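Local coordinates for protein Sodium/sialic acid symporter SiaT (Proteus mirabilis, PDB 5NV9) that couples the inward sodium gradient to the uptake of sialic acid, chiefly N-acetylneuraminic acid, across the inner membrane through a LeuT-fold transport core, at residues A19-V24 with V183-L188; G43-W48 with G174-I179; A87-V92 with T276-V281; F202-D205 with S209-F212. All coordinates share one frame; numbering follows the deposited sequence.

How the contacts relate
Three of the four contacts lie near the ion and sugar sites of this LeuT-fold symporter; the fourth is on its periplasmic side, far from them. Contacts 1 and 2 both draw on helix 155-203; their centres are 13 Å apart, and V183 CG1 meets W48 CZ3 at 3.7 Å. Contact 1 comes nearest the ions, with the side chain of Q185 about 5 Å from a sodium. Contact 3 belongs to the sugar side: V281 lines the sialic acid pocket, and the contact adjoins contact 2 where W48 CA lies 3.6 Å from T276 OG1. Contact 4, on the same long helix as contacts 1 and 2, is centred 33 Å from contact 1 and 41 Å from contact 2.

Contact 1: A19-V24 with V183-L188; sequences AAMLLV and VIQGLL
M21 and V24, one turn apart on helix 8-29, meet I184 and Q185 of helix 155-203 and illustrate how two widely spaced membrane helices can be bridged by the ends of side chains. The segments run nearly antiparallel, at 150°, with their axes 11.6 Å apart, a gap that the side chains have to span. M21, present as selenomethionine, comes first. Its chain folds at chi2 (-40°) and again at chi3 (85°), which carries the terminal methyl across to the neighbouring helix, where CE rests 3.7 Å from I184 CG2, tip to tip. The selenium lies against the side of the glutamine: M21 SE is 3.7 Å from Q185 NE2 and 3.8 Å from Q185 CG, the two chains passing at a slant. Next on this face is V24, whose CG2 branch reaches I184 CD1 at 3.9 Å, again end to end; I184 CD1 thus packs against both V24 and the methyl of M21. The amide nitrogen of Q185 finds its hydrogen-bond partners elsewhere, in the hydroxyls of Y17 and Y169, and the side chain also touches S342, which binds both sodium ions. The contact itself therefore rests on dispersion: the soft, polarisable chalcogen of M21 (selenium in this crystal) and hydrocarbon ends pack beside an amide that hydrogen bonds hold in place, at the second shell of an ion site.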
loop_
_atom_site.group_PDB
_atom_site.type_symbol
_atom_site.label_atom_id
_atom_site.label_comp_id
_atom_site.label_asym_id
_atom_site.label_seq_id
_atom_site.Cartn_x
_atom_site.Cartn_y
_atom_site.Cartn_z
ATOM N N ALA A 19 -20.463 -8.860 -6.098
ATOM C CA ALA A 19 -21.469 -8.254 -6.916
ATOM C C ALA A 19 -21.641 -6.798 -6.536
ATOM O O ALA A 19 -21.896 -5.955 -7.383
ATOM C CB ALA A 19 -22.785 -8.997 -6.748
ATOM N N ALA A 20 -21.527 -6.475 -5.246
ATOM C CA ALA A 20 -21.678 -5.092 -4.823
ATOM C C ALA A 20 -20.531 -4.211 -5.377
ATOM O O ALA A 20 -20.718 -3.025 -5.680
ATOM C CB ALA A 20 -21.655 -5.029 -3.282
HETATM N N MSE A 21 -19.336 -4.776 -5.456
HETATM C CA MSE A 21 -18.134 -4.052 -5.963
HETATM C C MSE A 21 -18.298 -3.788 -7.433
HETATM O O MSE A 21 -18.107 -2.666 -7.877
HETATM C CB MSE A 21 -16.848 -4.837 -5.736
HETATM C CG MSE A 21 -16.367 -5.008 -4.296
HETATM SE SE MSE A 21 -16.554 -3.444 -3.117
HETATM C CE MSE A 21 -18.404 -3.597 -2.460
ATOM N N LEU A 22 -18.687 -4.789 -8.222
ATOM C CA LEU A 22 -19.006 -4.560 -9.639
ATOM C C LEU A 22 -20.120 -3.551 -9.880
ATOM O O LEU A 22 -20.078 -2.750 -10.824
ATOM C CB LEU A 22 -19.354 -5.897 -10.336
ATOM C CG LEU A 22 -18.178 -6.886 -10.511
ATOM C CD1 LEU A 22 -18.648 -8.354 -10.640
ATOM C CD2 LEU A 22 -17.306 -6.459 -11.667
ATOM N N LEU A 23 -21.132 -3.542 -9.021
ATOM C CA LEU A 23 -22.245 -2.610 -9.232
ATOM C C LEU A 23 -21.831 -1.148 -8.981
ATOM O O LEU A 23 -22.239 -0.240 -9.725
ATOM C CB LEU A 23 -23.430 -3.019 -8.381
ATOM C CG LEU A 23 -24.218 -4.278 -8.833
ATOM C CD1 LEU A 23 -25.019 -4.763 -7.651
ATOM C CD2 LEU A 23 -25.156 -3.923 -9.974
ATOM N N VAL A 24 -21.049 -0.907 -7.931
ATOM C CA VAL A 24 -20.414 0.411 -7.747
ATOM C C VAL A 24 -19.629 0.861 -9.018
ATOM O O VAL A 24 -19.816 1.973 -9.524
ATOM C CB VAL A 24 -19.475 0.440 -6.517
ATOM C CG1 VAL A 24 -18.788 1.783 -6.433
ATOM C CG2 VAL A 24 -20.281 0.195 -5.258
ATOM N N VAL A 183 -13.932 2.733 0.033
ATOM C CA VAL A 183 -14.611 3.188 1.251
ATOM C C VAL A 183 -15.328 2.012 1.862
ATOM O O VAL A 183 -15.271 1.786 3.088
ATOM C CB VAL A 183 -15.605 4.347 0.986
ATOM C CG1 VAL A 183 -16.485 4.677 2.196
ATOM C CG2 VAL A 183 -14.883 5.600 0.519
ATOM N N ILE A 184 -15.972 1.226 1.016
ATOM C CA ILE A 184 -16.742 0.069 1.500
ATOM C C ILE A 184 -15.728 -0.969 1.994
ATOM O O ILE A 184 -15.917 -1.603 3.042
ATOM C CB ILE A 184 -17.618 -0.558 0.373
ATOM C CG1 ILE A 184 -18.694 0.433 -0.117
ATOM C CG2 ILE A 184 -18.260 -1.880 0.834
ATOM C CD1 ILE A 184 -19.250 0.076 -1.494
ATOM N N GLN A 185 -14.663 -1.163 1.201
ATOM C CA GLN A 185 -13.688 -2.210 1.521
ATOM C C GLN A 185 -12.904 -1.820 2.726
ATOM O O GLN A 185 -12.611 -2.675 3.520
ATOM C CB GLN A 185 -12.756 -2.503 0.355
ATOM C CG GLN A 185 -13.494 -3.090 -0.831
ATOM C CD GLN A 185 -12.764 -2.932 -2.107
ATOM O OE1 GLN A 185 -11.987 -1.969 -2.296
ATOM N NE2 GLN A 185 -12.904 -3.958 -2.984
ATOM N N GLY A 186 -12.599 -0.527 2.856
ATOM C CA GLY A 186 -11.897 0.010 4.012
ATOM C C GLY A 186 -12.631 -0.178 5.335
ATOM O O GLY A 186 -12.041 -0.517 6.394
ATOM N N LEU A 187 -13.927 0.037 5.269
ATOM C CA LEU A 187 -14.735 -0.058 6.457
ATOM C C LEU A 187 -15.034 -1.524 6.728
ATOM O O LEU A 187 -15.150 -1.904 7.858
ATOM C CB LEU A 187 -15.990 0.788 6.337
ATOM C CG LEU A 187 -15.671 2.257 6.143
ATOM C CD1 LEU A 187 -16.924 3.020 5.801
ATOM C CD2 LEU A 187 -15.024 2.867 7.372
ATOM N N LEU A 188 -15.124 -2.337 5.688
ATOM C CA LEU A 188 -15.352 -3.769 5.845
ATOM C C LEU A 188 -14.166 -4.484 6.492
ATOM O O LEU A 188 -14.345 -5.278 7.359
ATOM C CB LEU A 188 -15.694 -4.398 4.448
ATOM C CG LEU A 188 -15.943 -5.903 4.430
ATOM C CD1 LEU A 188 -17.130 -6.241 5.358
ATOM C CD2 LEU A 188 -16.244 -6.428 3.025
#

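Contact 2: G43-W48 with G174-I179; sequences GRVPGW and GIEGVI
R44 and E176 meet in a two-pronged salt bridge, an example of an arginine gripping a carboxylate side-on. R44 NE lies 3.0 Å from E176 OE2 and R44 NH2 lies 2.8 Å from E176 OE1, both nearly straight at 162°. Each oxygen is approached from its syn side and close to the guanidinium plane, but the donors stand somewhat out of the carboxylate plane, the two flat groups being turned 34° against each other. The bend of the arginine at chi3 (-67°) brings NE and NH2 round to the acid, so that the two chains cross almost perpendicularly. Further charges extend the pair into a network: E176 OE2 also bridges to R31, and R44 NH2 to D37, which should help keep the acid ionised. This cluster joins the cytoplasmic linker before helix 47-58 to helix 155-203 near its kink, at the cytoplasmic side of the LeuT fold; P46 is the N-cap of helix 47-58, which supplies A56 to the Na2 site. R44 comes from the surface to a buried E176, whereas the V45 and I179 half is wholly buried. There V45 points toward the helix: its CG1 meets I179 CG2 at 4.0 Å, tip to tip, while its CG2 slides past E176 CG at 4.0 Å and comes within 4.1 Å of I179 CD1. V45 also touches A50, and I179 touches S53, both on helix 47-58.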
loop_
_atom_site.group_PDB
_atom_site.type_symbol
_atom_site.label_atom_id
_atom_site.label_comp_id
_atom_site.label_asym_id
_atom_site.label_seq_id
_atom_site.Cartn_x
_atom_site.Cartn_y
_atom_site.Cartn_z
ATOM N N GLY A 43 -12.868 16.601 -9.219
ATOM C CA GLY A 43 -13.082 17.306 -7.936
ATOM C C GLY A 43 -14.351 16.944 -7.177
ATOM O O GLY A 43 -14.726 17.695 -6.291
ATOM N N ARG A 44 -14.994 15.798 -7.482
ATOM C CA ARG A 44 -16.273 15.376 -6.835
ATOM C C ARG A 44 -16.146 14.496 -5.550
ATOM O O ARG A 44 -17.150 14.069 -4.989
ATOM C CB ARG A 44 -17.173 14.620 -7.820
ATOM C CG ARG A 44 -17.785 15.469 -8.912
ATOM C CD ARG A 44 -18.539 14.606 -9.908
ATOM N NE ARG A 44 -17.658 13.728 -10.673
ATOM C CZ ARG A 44 -17.065 14.042 -11.817
ATOM N NH1 ARG A 44 -17.244 15.244 -12.382
ATOM N NH2 ARG A 44 -16.286 13.143 -12.416
ATOM N N VAL A 45 -14.940 14.209 -5.078
ATOM C CA VAL A 45 -14.787 13.334 -3.938
ATOM C C VAL A 45 -14.718 14.146 -2.659
ATOM O O VAL A 45 -13.944 15.065 -2.536
ATOM C CB VAL A 45 -13.565 12.468 -4.141
ATOM C CG1 VAL A 45 -13.353 11.521 -2.970
ATOM C CG2 VAL A 45 -13.756 11.721 -5.460
ATOM N N PRO A 46 -15.556 13.835 -1.689
ATOM C CA PRO A 46 -15.251 14.530 -0.410
ATOM C C PRO A 46 -14.061 13.992 0.319
ATOM O O PRO A 46 -13.637 12.817 0.095
ATOM C CB PRO A 46 -16.481 14.220 0.478
ATOM C CG PRO A 46 -17.096 13.013 -0.128
ATOM C CD PRO A 46 -16.730 12.966 -1.599
ATOM N N GLY A 47 -13.578 14.809 1.267
ATOM C CA GLY A 47 -12.412 14.507 2.046
ATOM C C GLY A 47 -12.499 13.220 2.808
ATOM O O GLY A 47 -11.590 12.409 2.750
ATOM N N TRP A 48 -13.580 13.027 3.552
ATOM C CA TRP A 48 -13.707 11.811 4.337
ATOM C C TRP A 48 -13.574 10.587 3.455
ATOM O O TRP A 48 -12.926 9.647 3.844
ATOM C CB TRP A 48 -14.997 11.777 5.132
ATOM C CG TRP A 48 -16.286 11.513 4.338
ATOM C CD1 TRP A 48 -17.153 12.442 3.847
ATOM C CD2 TRP A 48 -16.839 10.231 4.037
ATOM N NE1 TRP A 48 -18.211 11.809 3.191
ATOM C CE2 TRP A 48 -18.046 10.448 3.313
ATOM C CE3 TRP A 48 -16.431 8.909 4.312
ATOM C CZ2 TRP A 48 -18.845 9.391 2.833
ATOM C CZ3 TRP A 48 -17.242 7.853 3.830
ATOM C CH2 TRP A 48 -18.424 8.110 3.087
ATOM N N GLY A 174 -13.251 4.179 -12.980
ATOM C CA GLY A 174 -12.377 5.335 -12.870
ATOM C C GLY A 174 -11.951 5.484 -11.420
ATOM O O GLY A 174 -12.162 4.583 -10.645
ATOM N N ILE A 175 -11.291 6.590 -11.089
ATOM C CA ILE A 175 -10.795 6.818 -9.749
ATOM C C ILE A 175 -11.957 6.978 -8.776
ATOM O O ILE A 175 -11.809 6.627 -7.587
ATOM C CB ILE A 175 -9.895 8.036 -9.675
ATOM C CG1 ILE A 175 -9.257 8.119 -8.280
ATOM C CG2 ILE A 175 -10.659 9.343 -10.056
ATOM C CD1 ILE A 175 -8.503 6.900 -7.795
ATOM N N GLU A 176 -13.121 7.472 -9.256
ATOM C CA GLU A 176 -14.298 7.560 -8.354
ATOM C C GLU A 176 -14.858 6.196 -7.926
ATOM O O GLU A 176 -15.132 5.956 -6.753
ATOM C CB GLU A 176 -15.390 8.439 -8.926
ATOM C CG GLU A 176 -15.072 9.915 -8.750
ATOM C CD GLU A 176 -15.983 10.784 -9.597
ATOM O OE1 GLU A 176 -15.698 10.886 -10.796
ATOM O OE2 GLU A 176 -16.981 11.313 -9.052
ATOM N N GLY A 177 -14.983 5.299 -8.883
ATOM C CA GLY A 177 -15.336 3.963 -8.544
ATOM C C GLY A 177 -14.330 3.203 -7.711
ATOM O O GLY A 177 -14.707 2.357 -6.910
ATOM N N VAL A 178 -13.048 3.535 -7.882
ATOM C CA VAL A 178 -12.000 2.948 -7.108
ATOM C C VAL A 178 -12.080 3.484 -5.666
ATOM O O VAL A 178 -11.899 2.749 -4.690
ATOM C CB VAL A 178 -10.623 3.299 -7.707
ATOM C CG1 VAL A 178 -9.568 2.909 -6.745
ATOM C CG2 VAL A 178 -10.394 2.528 -8.991
ATOM N N ILE A 179 -12.368 4.773 -5.540
ATOM C CA ILE A 179 -12.437 5.380 -4.220
ATOM C C ILE A 179 -13.695 4.890 -3.463
ATOM O O ILE A 179 -13.641 4.477 -2.300
ATOM C CB ILE A 179 -12.418 6.874 -4.359
ATOM C CG1 ILE A 179 -10.978 7.327 -4.637
ATOM C CG2 ILE A 179 -12.999 7.554 -3.109
ATOM C CD1 ILE A 179 -10.890 8.797 -5.038
#

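Contact 3: A87-V92 with T276-V281; sequences AILPLV and TNAKLV
L89 and A278 bring the two backbones nearest, with their CA atoms 8.1 Å apart, a separation that the L89 side chain bridges. The contact is correspondingly small, burying 85 Å² in all, and one methyl carries it. L89 extends from helix 89-102 with CG turned away from its own carbonyl carbon (chi1 -65°) and the chain straight at chi2, which pushes CD1 out between two residues of helix 267-301. There L89 CD1 touches A278 CB at 4.0 Å and N277 ND2 at 3.8 Å, the leucine and asparagine side chains lying about at right angles. The latter approach is a van der Waals one, the methyl set against the amide nitrogen. In the LeuT fold of this symporter the contact lies close to the substrate site: the segment 87-92 continues from helix 80-87 into helix 89-102, the former bringing Q82 to the sugar, while V281, one turn along from N277, touches N-acetylneuraminic acid itself. N277 stands in the second shell, its side chain about 6 Å from the sugar and about 5 Å from that of T58. It packs on V54 and F55 of helix 47-58, and F55 in turn belongs to the pocket. F251 of helix 236-253 touches L89 and N277 alike, and A278 leans on I86 of helix 80-87.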
loop_
_atom_site.group_PDB
_atom_site.type_symbol
_atom_site.label_atom_id
_atom_site.label_comp_id
_atom_site.label_asym_id
_atom_site.label_seq_id
_atom_site.Cartn_x
_atom_site.Cartn_y
_atom_site.Cartn_z
ATOM N N ALA A 87 2.403 10.744 12.416
ATOM C CA ALA A 87 3.261 11.867 12.761
ATOM C C ALA A 87 3.819 12.664 11.589
ATOM O O ALA A 87 4.055 13.846 11.715
ATOM C CB ALA A 87 4.418 11.380 13.611
ATOM N N ILE A 88 4.077 12.043 10.449
ATOM C CA ILE A 88 4.550 12.813 9.292
ATOM C C ILE A 88 3.453 13.566 8.534
ATOM O O ILE A 88 3.786 14.447 7.745
ATOM C CB ILE A 88 5.309 11.945 8.253
ATOM C CG1 ILE A 88 4.430 10.851 7.699
ATOM C CG2 ILE A 88 6.583 11.345 8.875
ATOM C CD1 ILE A 88 4.821 10.393 6.319
ATOM N N LEU A 89 2.166 13.266 8.752
ATOM C CA LEU A 89 1.096 13.873 7.934
ATOM C C LEU A 89 1.027 15.412 7.880
ATOM O O LEU A 89 0.744 15.951 6.828
ATOM C CB LEU A 89 -0.307 13.287 8.265
ATOM C CG LEU A 89 -0.462 11.791 7.928
ATOM C CD1 LEU A 89 -1.812 11.184 8.318
ATOM C CD2 LEU A 89 -0.143 11.487 6.471
ATOM N N PRO A 90 1.221 16.115 9.018
ATOM C CA PRO A 90 1.258 17.583 8.972
ATOM C C PRO A 90 2.411 18.137 8.064
ATOM O O PRO A 90 2.226 19.111 7.293
ATOM C CB PRO A 90 1.488 17.968 10.437
ATOM C CG PRO A 90 1.191 16.736 11.236
ATOM C CD PRO A 90 1.495 15.595 10.361
ATOM N N LEU A 91 3.544 17.455 8.072
ATOM C CA LEU A 91 4.657 17.823 7.205
ATOM C C LEU A 91 4.265 17.642 5.719
ATOM O O LEU A 91 4.633 18.464 4.851
ATOM C CB LEU A 91 5.861 16.947 7.537
ATOM C CG LEU A 91 6.448 17.046 8.965
ATOM C CD1 LEU A 91 6.795 18.494 9.223
ATOM C CD2 LEU A 91 5.544 16.502 10.079
ATOM N N VAL A 92 3.498 16.574 5.416
ATOM C CA VAL A 92 3.042 16.350 4.049
ATOM C C VAL A 92 2.096 17.481 3.645
ATOM O O VAL A 92 2.200 18.049 2.551
ATOM C CB VAL A 92 2.299 15.022 3.924
ATOM C CG1 VAL A 92 1.714 14.867 2.510
ATOM C CG2 VAL A 92 3.214 13.869 4.354
ATOM N N THR A 276 -9.060 11.958 8.396
ATOM C CA THR A 276 -9.793 10.716 8.395
ATOM C C THR A 276 -8.849 9.484 8.336
ATOM O O THR A 276 -9.093 8.443 8.983
ATOM C CB THR A 276 -10.724 10.668 7.189
ATOM O OG1 THR A 276 -11.616 11.775 7.241
ATOM C CG2 THR A 276 -11.517 9.413 7.204
ATOM N N ASN A 277 -7.840 9.571 7.473
ATOM C CA ASN A 277 -6.861 8.531 7.364
ATOM C C ASN A 277 -6.126 8.375 8.701
ATOM O O ASN A 277 -6.009 7.249 9.195
ATOM C CB ASN A 277 -5.883 8.803 6.224
ATOM C CG ASN A 277 -4.738 7.827 6.222
ATOM O OD1 ASN A 277 -4.913 6.690 5.824
ATOM N ND2 ASN A 277 -3.546 8.262 6.730
ATOM N N ALA A 278 -5.661 9.471 9.298
ATOM C CA ALA A 278 -5.061 9.399 10.643
ATOM C C ALA A 278 -5.882 8.712 11.739
ATOM O O ALA A 278 -5.354 7.897 12.489
ATOM C CB ALA A 278 -4.619 10.747 11.105
ATOM N N LYS A 279 -7.169 9.005 11.815
ATOM C CA LYS A 279 -8.057 8.332 12.757
ATOM C C LYS A 279 -8.071 6.815 12.567
ATOM O O LYS A 279 -7.920 6.085 13.542
ATOM C CB LYS A 279 -9.445 8.872 12.615
ATOM C CG LYS A 279 -9.538 10.306 13.127
ATOM C CD LYS A 279 -10.832 10.950 12.667
ATOM C CE LYS A 279 -11.083 12.246 13.405
ATOM N NZ LYS A 279 -12.524 12.577 13.251
ATOM N N LEU A 280 -8.154 6.364 11.307
ATOM C CA LEU A 280 -8.161 4.933 10.998
ATOM C C LEU A 280 -6.854 4.230 11.354
ATOM O O LEU A 280 -6.868 3.110 11.897
ATOM C CB LEU A 280 -8.533 4.682 9.520
ATOM C CG LEU A 280 -10.003 4.961 9.207
ATOM C CD1 LEU A 280 -10.255 5.108 7.694
ATOM C CD2 LEU A 280 -10.859 3.823 9.769
ATOM N N VAL A 281 -5.712 4.894 11.069
ATOM C CA VAL A 281 -4.426 4.336 11.303
ATOM C C VAL A 281 -4.153 4.296 12.821
ATOM O O VAL A 281 -3.439 3.422 13.318
ATOM C CB VAL A 281 -3.344 5.119 10.515
ATOM C CG1 VAL A 281 -1.966 4.631 10.882
ATOM C CG2 VAL A 281 -3.563 4.959 9.018
#

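Contact 4: F202-D205 with S209-F212; sequences FKVD and SEIF
The short turn on the periplasmic side of the membrane that links helix 155-203 to helix 207-217 is closed by V204 and I211. Such a turn illustrates how a sharp change of chain direction can be sealed by residues only a few positions apart. V204, in the turn after helix 155-203, directs both methyls at the isoleucine: V204 CG2 lies 4.0 Å from I211 CD1, and V204 CG1 is 4.0 Å from I211 CG1. The isoleucine chain is extended at chi2 (165°), which takes CD1 toward the valine, and the two side chains meet at a slant, with the backbones 7.5 Å apart at the CA atoms of V204 and I211. Beside this buried pair a carbonyl oxygen meets hydrocarbon. The O atom of D205 sits 3.4 Å from E210 CG, and this is a contact with the aliphatic part of the glutamate; a bend at chi2 (62°) then leads the carboxylate away from 202-205. That same oxygen of D205 accepts a hydrogen bond from the Q301 side chain, so it is satisfied from beyond the turn. Helix 267-301 packs against the turn: V204 rests on V297 and Q301, I211 on A294, and K203 on Y298, while K203 NZ hydrogen-bonds to the backbone oxygen of E323, tying the end of the long helix to the close of helix 315-323.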
loop_
_atom_site.group_PDB
_atom_site.type_symbol
_atom_site.label_atom_id
_atom_site.label_comp_id
_atom_site.label_asym_id
_atom_site.label_seq_id
_atom_site.Cartn_x
_atom_site.Cartn_y
_atom_site.Cartn_z
ATOM N N PHE A 202 -13.908 -14.067 23.196
ATOM C CA PHE A 202 -14.983 -14.929 23.716
ATOM C C PHE A 202 -14.575 -16.379 23.760
ATOM O O PHE A 202 -15.152 -17.135 24.489
ATOM C CB PHE A 202 -16.280 -14.739 22.961
ATOM C CG PHE A 202 -17.076 -13.537 23.431
ATOM C CD1 PHE A 202 -17.885 -13.623 24.559
ATOM C CD2 PHE A 202 -17.024 -12.327 22.750
ATOM C CE1 PHE A 202 -18.621 -12.524 24.991
ATOM C CE2 PHE A 202 -17.754 -11.218 23.168
ATOM C CZ PHE A 202 -18.548 -11.316 24.300
ATOM N N LYS A 203 -13.577 -16.779 23.003
ATOM C CA LYS A 203 -13.098 -18.177 23.034
ATOM C C LYS A 203 -11.877 -18.459 23.928
ATOM O O LYS A 203 -11.472 -19.593 24.081
ATOM C CB LYS A 203 -12.782 -18.640 21.630
ATOM C CG LYS A 203 -13.994 -18.507 20.763
ATOM C CD LYS A 203 -13.715 -19.040 19.388
ATOM C CE LYS A 203 -14.522 -20.294 19.131
ATOM N NZ LYS A 203 -15.749 -19.888 18.407
ATOM N N VAL A 204 -11.262 -17.421 24.444
ATOM C CA VAL A 204 -10.147 -17.584 25.353
ATOM C C VAL A 204 -10.749 -17.645 26.738
ATOM O O VAL A 204 -11.523 -16.784 27.113
ATOM C CB VAL A 204 -9.150 -16.425 25.233
ATOM C CG1 VAL A 204 -8.192 -16.393 26.404
ATOM C CG2 VAL A 204 -8.385 -16.526 23.925
ATOM N N ASP A 205 -10.425 -18.727 27.456
ATOM C CA ASP A 205 -10.778 -18.911 28.825
ATOM C C ASP A 205 -10.092 -17.766 29.575
ATOM O O ASP A 205 -8.839 -17.656 29.571
ATOM C CB ASP A 205 -10.312 -20.318 29.306
ATOM C CG ASP A 205 -10.631 -20.589 30.790
ATOM O OD1 ASP A 205 -11.676 -20.113 31.232
ATOM O OD2 ASP A 205 -9.858 -21.283 31.509
ATOM N N SER A 209 -8.889 -10.105 29.433
ATOM C CA SER A 209 -7.967 -9.829 30.546
ATOM C C SER A 209 -6.822 -10.868 30.556
ATOM O O SER A 209 -5.656 -10.535 30.623
ATOM C CB SER A 209 -8.723 -9.778 31.875
ATOM O OG SER A 209 -7.862 -10.087 32.933
ATOM N N GLU A 210 -7.175 -12.116 30.395
ATOM C CA GLU A 210 -6.188 -13.173 30.216
ATOM C C GLU A 210 -5.319 -13.004 28.929
ATOM O O GLU A 210 -4.144 -13.287 28.952
ATOM C CB GLU A 210 -6.893 -14.513 30.300
ATOM C CG GLU A 210 -6.032 -15.747 30.169
ATOM C CD GLU A 210 -4.997 -15.864 31.280
ATOM O OE1 GLU A 210 -5.033 -15.130 32.303
ATOM O OE2 GLU A 210 -4.112 -16.700 31.126
ATOM N N ILE A 211 -5.878 -12.522 27.825
ATOM C CA ILE A 211 -5.076 -12.218 26.668
ATOM C C ILE A 211 -4.003 -11.166 26.977
ATOM O O ILE A 211 -2.835 -11.379 26.641
ATOM C CB ILE A 211 -5.951 -11.743 25.499
ATOM C CG1 ILE A 211 -6.702 -12.936 24.932
ATOM C CG2 ILE A 211 -5.074 -11.086 24.410
ATOM C CD1 ILE A 211 -7.875 -12.575 24.023
ATOM N N PHE A 212 -4.379 -10.089 27.668
ATOM C CA PHE A 212 -3.457 -9.060 28.086
ATOM C C PHE A 212 -2.281 -9.566 28.945
ATOM O O PHE A 212 -1.103 -9.261 28.642
ATOM C CB PHE A 212 -4.160 -7.905 28.835
ATOM C CG PHE A 212 -3.211 -6.811 29.258
ATOM C CD1 PHE A 212 -2.806 -5.823 28.354
ATOM C CD2 PHE A 212 -2.725 -6.760 30.551
ATOM C CE1 PHE A 212 -1.924 -4.830 28.727
ATOM C CE2 PHE A 212 -1.856 -5.757 30.938
ATOM C CZ PHE A 212 -1.443 -4.798 30.026
#